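Local coordinates for glycoside hydrolase family 61 protein (PDB 5UFV), which cleaves glycosidic bonds in cellulose and other polysaccharides by oxidation at C1, using a single active-site copper ion, a reductant and oxygen or hydrogen peroxide, at residues K12-Y17 and L56-A61; R154-A159 and P194-Q199. All coordinates share one frame; numbering follows the deposited sequence.

Interaction 1 of 2, residues K12-Y17 and L56-A61; sequences KDYPGY and LYAEAA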
# COMPACT_ATOMS: atom_id res chain seq x y z
N LYS A 12 6.30 14.96 -10.76
CA LYS A 12 6.47 14.37 -12.10
C LYS A 12 5.62 13.13 -12.28
O LYS A 12 5.32 12.40 -11.33
CB LYS A 12 7.93 14.00 -12.37
CG LYS A 12 8.91 14.96 -11.72
CD LYS A 12 10.33 14.90 -12.28
CE LYS A 12 11.13 16.09 -11.74
NZ LYS A 12 12.22 16.49 -12.67
N ASP A 13 5.28 12.88 -13.54
CA ASP A 13 4.35 11.82 -13.90
C ASP A 13 5.12 10.58 -14.29
O ASP A 13 6.08 10.66 -15.06
CB ASP A 13 3.44 12.28 -15.05
CG ASP A 13 2.29 13.17 -14.58
OD1 ASP A 13 1.98 13.18 -13.37
OD2 ASP A 13 1.68 13.86 -15.42
N TYR A 14 4.71 9.44 -13.74
CA TYR A 14 5.36 8.19 -14.04
C TYR A 14 4.29 7.16 -14.38
O TYR A 14 3.51 6.80 -13.52
CB TYR A 14 6.22 7.70 -12.87
CG TYR A 14 7.41 8.59 -12.53
CD1 TYR A 14 8.63 8.45 -13.17
CD2 TYR A 14 7.30 9.58 -11.55
CE1 TYR A 14 9.72 9.27 -12.84
CE2 TYR A 14 8.37 10.39 -11.23
CZ TYR A 14 9.57 10.23 -11.87
OH TYR A 14 10.61 11.05 -11.54
N PRO A 15 4.28 6.68 -15.63
CA PRO A 15 3.33 5.64 -15.97
C PRO A 15 3.62 4.32 -15.26
O PRO A 15 4.75 3.98 -14.96
CB PRO A 15 3.48 5.47 -17.48
CG PRO A 15 4.72 6.19 -17.87
CD PRO A 15 5.19 7.02 -16.73
N GLY A 16 2.57 3.59 -14.97
CA GLY A 16 2.78 2.29 -14.40
C GLY A 16 2.99 1.23 -15.48
O GLY A 16 2.90 1.48 -16.69
N TYR A 17 3.28 0.03 -14.98
CA TYR A 17 3.30 -1.16 -15.79
C TYR A 17 1.89 -1.41 -16.24
O TYR A 17 0.92 -1.12 -15.54
CB TYR A 17 3.79 -2.31 -14.92
CG TYR A 17 4.01 -3.63 -15.58
CD1 TYR A 17 5.14 -3.87 -16.37
CD2 TYR A 17 3.11 -4.69 -15.37
CE1 TYR A 17 5.35 -5.12 -16.95
CE2 TYR A 17 3.31 -5.94 -15.93
CZ TYR A 17 4.43 -6.16 -16.71
OH TYR A 17 4.61 -7.41 -17.26
N LEU A 56 13.45 1.60 -14.14
CA LEU A 56 13.57 3.00 -13.75
C LEU A 56 13.23 3.24 -12.28
O LEU A 56 12.66 2.39 -11.62
CB LEU A 56 12.64 3.85 -14.60
CG LEU A 56 12.80 3.70 -16.10
CD1 LEU A 56 11.85 4.64 -16.84
CD2 LEU A 56 14.26 3.92 -16.54
N TYR A 57 13.56 4.45 -11.83
CA TYR A 57 13.25 4.96 -10.49
C TYR A 57 12.77 6.41 -10.62
O TYR A 57 13.11 7.10 -11.57
CB TYR A 57 14.48 4.92 -9.59
CG TYR A 57 15.66 5.62 -10.22
CD1 TYR A 57 15.80 6.99 -10.14
CD2 TYR A 57 16.62 4.89 -10.96
CE1 TYR A 57 16.88 7.64 -10.73
CE2 TYR A 57 17.69 5.53 -11.56
CZ TYR A 57 17.81 6.90 -11.44
OH TYR A 57 18.85 7.57 -12.03
N ALA A 58 11.97 6.86 -9.66
CA ALA A 58 11.64 8.27 -9.54
C ALA A 58 12.56 8.90 -8.49
O ALA A 58 12.85 8.28 -7.47
CB ALA A 58 10.19 8.42 -9.14
N GLU A 59 13.03 10.12 -8.73
CA GLU A 59 13.77 10.89 -7.72
C GLU A 59 12.82 11.57 -6.79
O GLU A 59 11.74 12.02 -7.19
CB GLU A 59 14.70 11.93 -8.36
CG GLU A 59 15.71 11.30 -9.32
CD GLU A 59 17.14 11.80 -9.18
OE1 GLU A 59 17.37 12.94 -8.69
OE2 GLU A 59 18.04 11.03 -9.58
N ALA A 60 13.21 11.65 -5.53
CA ALA A 60 12.42 12.35 -4.52
C ALA A 60 13.26 12.61 -3.30
O ALA A 60 14.13 11.83 -2.93
CB ALA A 60 11.19 11.56 -4.13
N ALA A 61 12.98 13.73 -2.66
CA ALA A 61 13.60 14.06 -1.41
C ALA A 61 12.58 13.83 -0.30
O ALA A 61 11.37 13.77 -0.54
CB ALA A 61 14.07 15.52 -1.43
O HOH W 1 10.29 12.22 -9.31
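Tyr14 and Ala58 mark the closest backbone approach of two strands that run in roughly opposite directions, their CA atoms 7.7 Å apart, and no hydrogen bond joins the two segments directly. The gap is filled by the Tyr14 ring. With CG anti to the carbonyl carbon (chi1 -65°), the ring reaches across to 58-60 and lays one face against the methyl of Ala58. This is a CH-pi contact: Ala58 CB stands 3.6 Å from the ring centroid and is displaced toward the phenol end, so that its nearest ring atom is Tyr14 CZ at 3.3 Å. Alanine suits the spot because a single methyl lets the ring come in so close. The hydroxyl adds a polar link, for Tyr14 OH donates over 2.5 Å to a water in the ring plane, which donates to Glu59 O at 2.6 Å. Replacing Tyr14 with alanine removes ring and hydroxyl, and is likely to leave the Ala58 methyl less covered and the water on Glu59 O without its phenol donor. Ile9, from strand 4-9, touches both Tyr14 and Ala58. The contact thus joins edge strands of two facing sheets, as in the immunoglobulin-like beta-sandwich of AA9 enzymes.

Interaction 2 of 2, residues R154-A159 and P194-Q199; sequences RHELIA and PGYCQQ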
# COMPACT_ATOMS: atom_id res chain seq x y z
N ARG A 154 5.24 0.71 -1.52
CA ARG A 154 4.21 -0.32 -1.77
C ARG A 154 2.84 0.19 -1.36
O ARG A 154 2.64 0.60 -0.20
CB ARG A 154 4.56 -1.59 -0.98
CG ARG A 154 3.48 -2.66 -0.91
CD ARG A 154 4.04 -3.86 -0.16
NE ARG A 154 3.05 -4.92 -0.06
CZ ARG A 154 2.00 -4.89 0.77
NH1 ARG A 154 1.83 -3.86 1.63
NH2 ARG A 154 1.13 -5.91 0.75
N HIS A 155 1.89 0.17 -2.30
CA HIS A 155 0.52 0.57 -2.00
C HIS A 155 -0.30 -0.65 -1.88
O HIS A 155 -0.14 -1.55 -2.69
CB HIS A 155 -0.06 1.48 -3.08
CG HIS A 155 0.58 2.82 -3.12
ND1 HIS A 155 1.82 3.04 -3.67
CD2 HIS A 155 0.19 4.01 -2.59
CE1 HIS A 155 2.16 4.31 -3.52
NE2 HIS A 155 1.19 4.91 -2.86
N GLU A 156 -1.17 -0.69 -0.88
CA GLU A 156 -1.93 -1.86 -0.59
C GLU A 156 -3.28 -1.41 -0.13
O GLU A 156 -3.39 -0.58 0.78
CB GLU A 156 -1.25 -2.68 0.51
CG GLU A 156 -2.02 -3.90 1.03
CD GLU A 156 -1.31 -4.61 2.20
OE1 GLU A 156 -0.56 -3.95 2.97
OE2 GLU A 156 -1.47 -5.85 2.35
N LEU A 157 -4.30 -1.96 -0.80
CA LEU A 157 -5.69 -1.81 -0.43
C LEU A 157 -6.15 -3.17 -0.04
O LEU A 157 -5.88 -4.13 -0.75
CB LEU A 157 -6.54 -1.36 -1.61
CG LEU A 157 -6.14 -0.05 -2.29
CD1 LEU A 157 -7.20 0.32 -3.31
CD2 LEU A 157 -5.93 1.07 -1.29
N ILE A 158 -6.86 -3.25 1.09
CA ILE A 158 -7.41 -4.50 1.58
C ILE A 158 -8.92 -4.34 1.61
O ILE A 158 -9.46 -3.63 2.46
CB ILE A 158 -6.92 -4.81 2.98
CG1 ILE A 158 -5.40 -4.76 3.04
CG2 ILE A 158 -7.39 -6.19 3.39
CD1 ILE A 158 -4.87 -5.02 4.44
N ALA A 159 -9.61 -4.98 0.66
CA ALA A 159 -11.05 -4.92 0.63
C ALA A 159 -11.62 -5.93 1.62
O ALA A 159 -11.15 -7.06 1.74
CB ALA A 159 -11.58 -5.18 -0.78
N PRO A 194 5.08 -11.16 2.86
CA PRO A 194 4.08 -11.49 3.88
C PRO A 194 4.68 -11.66 5.26
O PRO A 194 5.89 -11.88 5.37
CB PRO A 194 3.54 -12.84 3.41
CG PRO A 194 4.63 -13.42 2.57
CD PRO A 194 5.29 -12.26 1.90
N GLY A 195 3.86 -11.54 6.30
CA GLY A 195 4.34 -11.65 7.68
C GLY A 195 3.74 -10.66 8.67
O GLY A 195 3.55 -11.00 9.84
N TYR A 196 3.44 -9.45 8.22
CA TYR A 196 2.96 -8.42 9.14
C TYR A 196 1.58 -8.70 9.75
O TYR A 196 1.17 -8.05 10.73
CB TYR A 196 2.95 -7.05 8.44
CG TYR A 196 1.83 -6.82 7.45
CD1 TYR A 196 0.63 -6.26 7.85
CD2 TYR A 196 1.99 -7.13 6.10
CE1 TYR A 196 -0.38 -6.03 6.96
CE2 TYR A 196 0.98 -6.90 5.18
CZ TYR A 196 -0.22 -6.34 5.62
OH TYR A 196 -1.25 -6.10 4.73
N CYS A 197 0.84 -9.63 9.15
CA CYS A 197 -0.45 -10.03 9.68
C CYS A 197 -0.61 -11.51 9.45
O CYS A 197 0.06 -12.03 8.57
CB CYS A 197 -1.59 -9.27 9.00
SG CYS A 197 -1.77 -9.52 7.22
N GLN A 198 -1.46 -12.16 10.24
CA GLN A 198 -1.86 -13.56 10.01
C GLN A 198 -3.27 -13.61 9.47
O GLN A 198 -4.08 -12.74 9.77
CB GLN A 198 -1.82 -14.39 11.30
CG GLN A 198 -0.52 -14.30 12.09
CD GLN A 198 0.64 -14.85 11.29
OE1 GLN A 198 0.66 -16.03 10.95
NE2 GLN A 198 1.60 -13.99 10.98
N GLN A 199 -3.57 -14.65 8.71
CA GLN A 199 -4.87 -14.80 8.10
C GLN A 199 -6.01 -14.69 9.11
O GLN A 199 -7.05 -14.12 8.80
CB GLN A 199 -4.96 -16.15 7.36
CG GLN A 199 -6.16 -16.31 6.44
CD GLN A 199 -6.12 -15.37 5.24
OE1 GLN A 199 -5.10 -14.77 4.94
NE2 GLN A 199 -7.24 -15.24 4.56
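Tyr196 reaches out of an irregular loop to the carboxylate of Glu156, a strand residue whose side chain comes from the opposite direction; even the nearest CA atoms, those of Ile158 and Cys197, are 12.0 Å apart, so the side chains do the bridging. From CB, which points toward the strand, the Tyr196 ring departs with CG between the backbone N and the carbonyl carbon (chi1 76°). This turns the ring toward the strand, with Cys197 SG over one face, 3.7 Å above the plane of the Tyr196 ring and toward the rim. Further out, CE2 of Tyr196 passes 3.9 Å from Glu156 OE2, and CZ of Tyr196 comes to 3.5 Å from the same oxygen. At the tip Tyr196 OH donates to Glu156 OE2, which lies at the ring edge, in plane. The modelled separation is very short and its exact value is doubtful. The carboxylate is turned 77° from the ring. The CD1 methyl of Ile158 packs against the hydroxyl, 3.8 Å from Tyr196 OH.

Glutamate suits this buried place because its charge is answered. Arg154 grips it end-on from above the carboxylate plane, NH1 of Arg154 to OE1 of Glu156 at 2.7 Å and NH2 of Arg154 to OE2 of Glu156 at 3.1 Å. Trp83 NE1 also binds OE1, so two donors hold each oxygen, which probably favours the ionised form. Arg154 in turn gives NE and NH2 to the carbonyls of Arg47 and Leu46, in helix 45-48. The strand 149-159 lies between 80-86 and 167-177, and from these neighbours Trp83 and Phe168 close around the Tyr196 ring, so the loop after strand 190-191 packs against this sheet through Tyr196.

How the interactions relate
The two contacts follow one another along the chain: residues 12-61 hold both halves of interaction 1, well before interaction 2 begins at Arg154, and both belong to the AA9 fold. Their centres lie about 23 Å apart and their nearest atoms about 10 Å, so they do not touch. What they share is the mixed sheet: 58-60 is one of its outer strands, and 167-177 separates it from 149-159. Interaction 1 ties that outer strand to the second sheet near the surface, away from the copper site. Interaction 2 is buried and fixes a late loop to an inner strand, whose Ile158 side chain is about 11 Å from the copper ion and about 7 Å from the side chain of its ligand Tyr169.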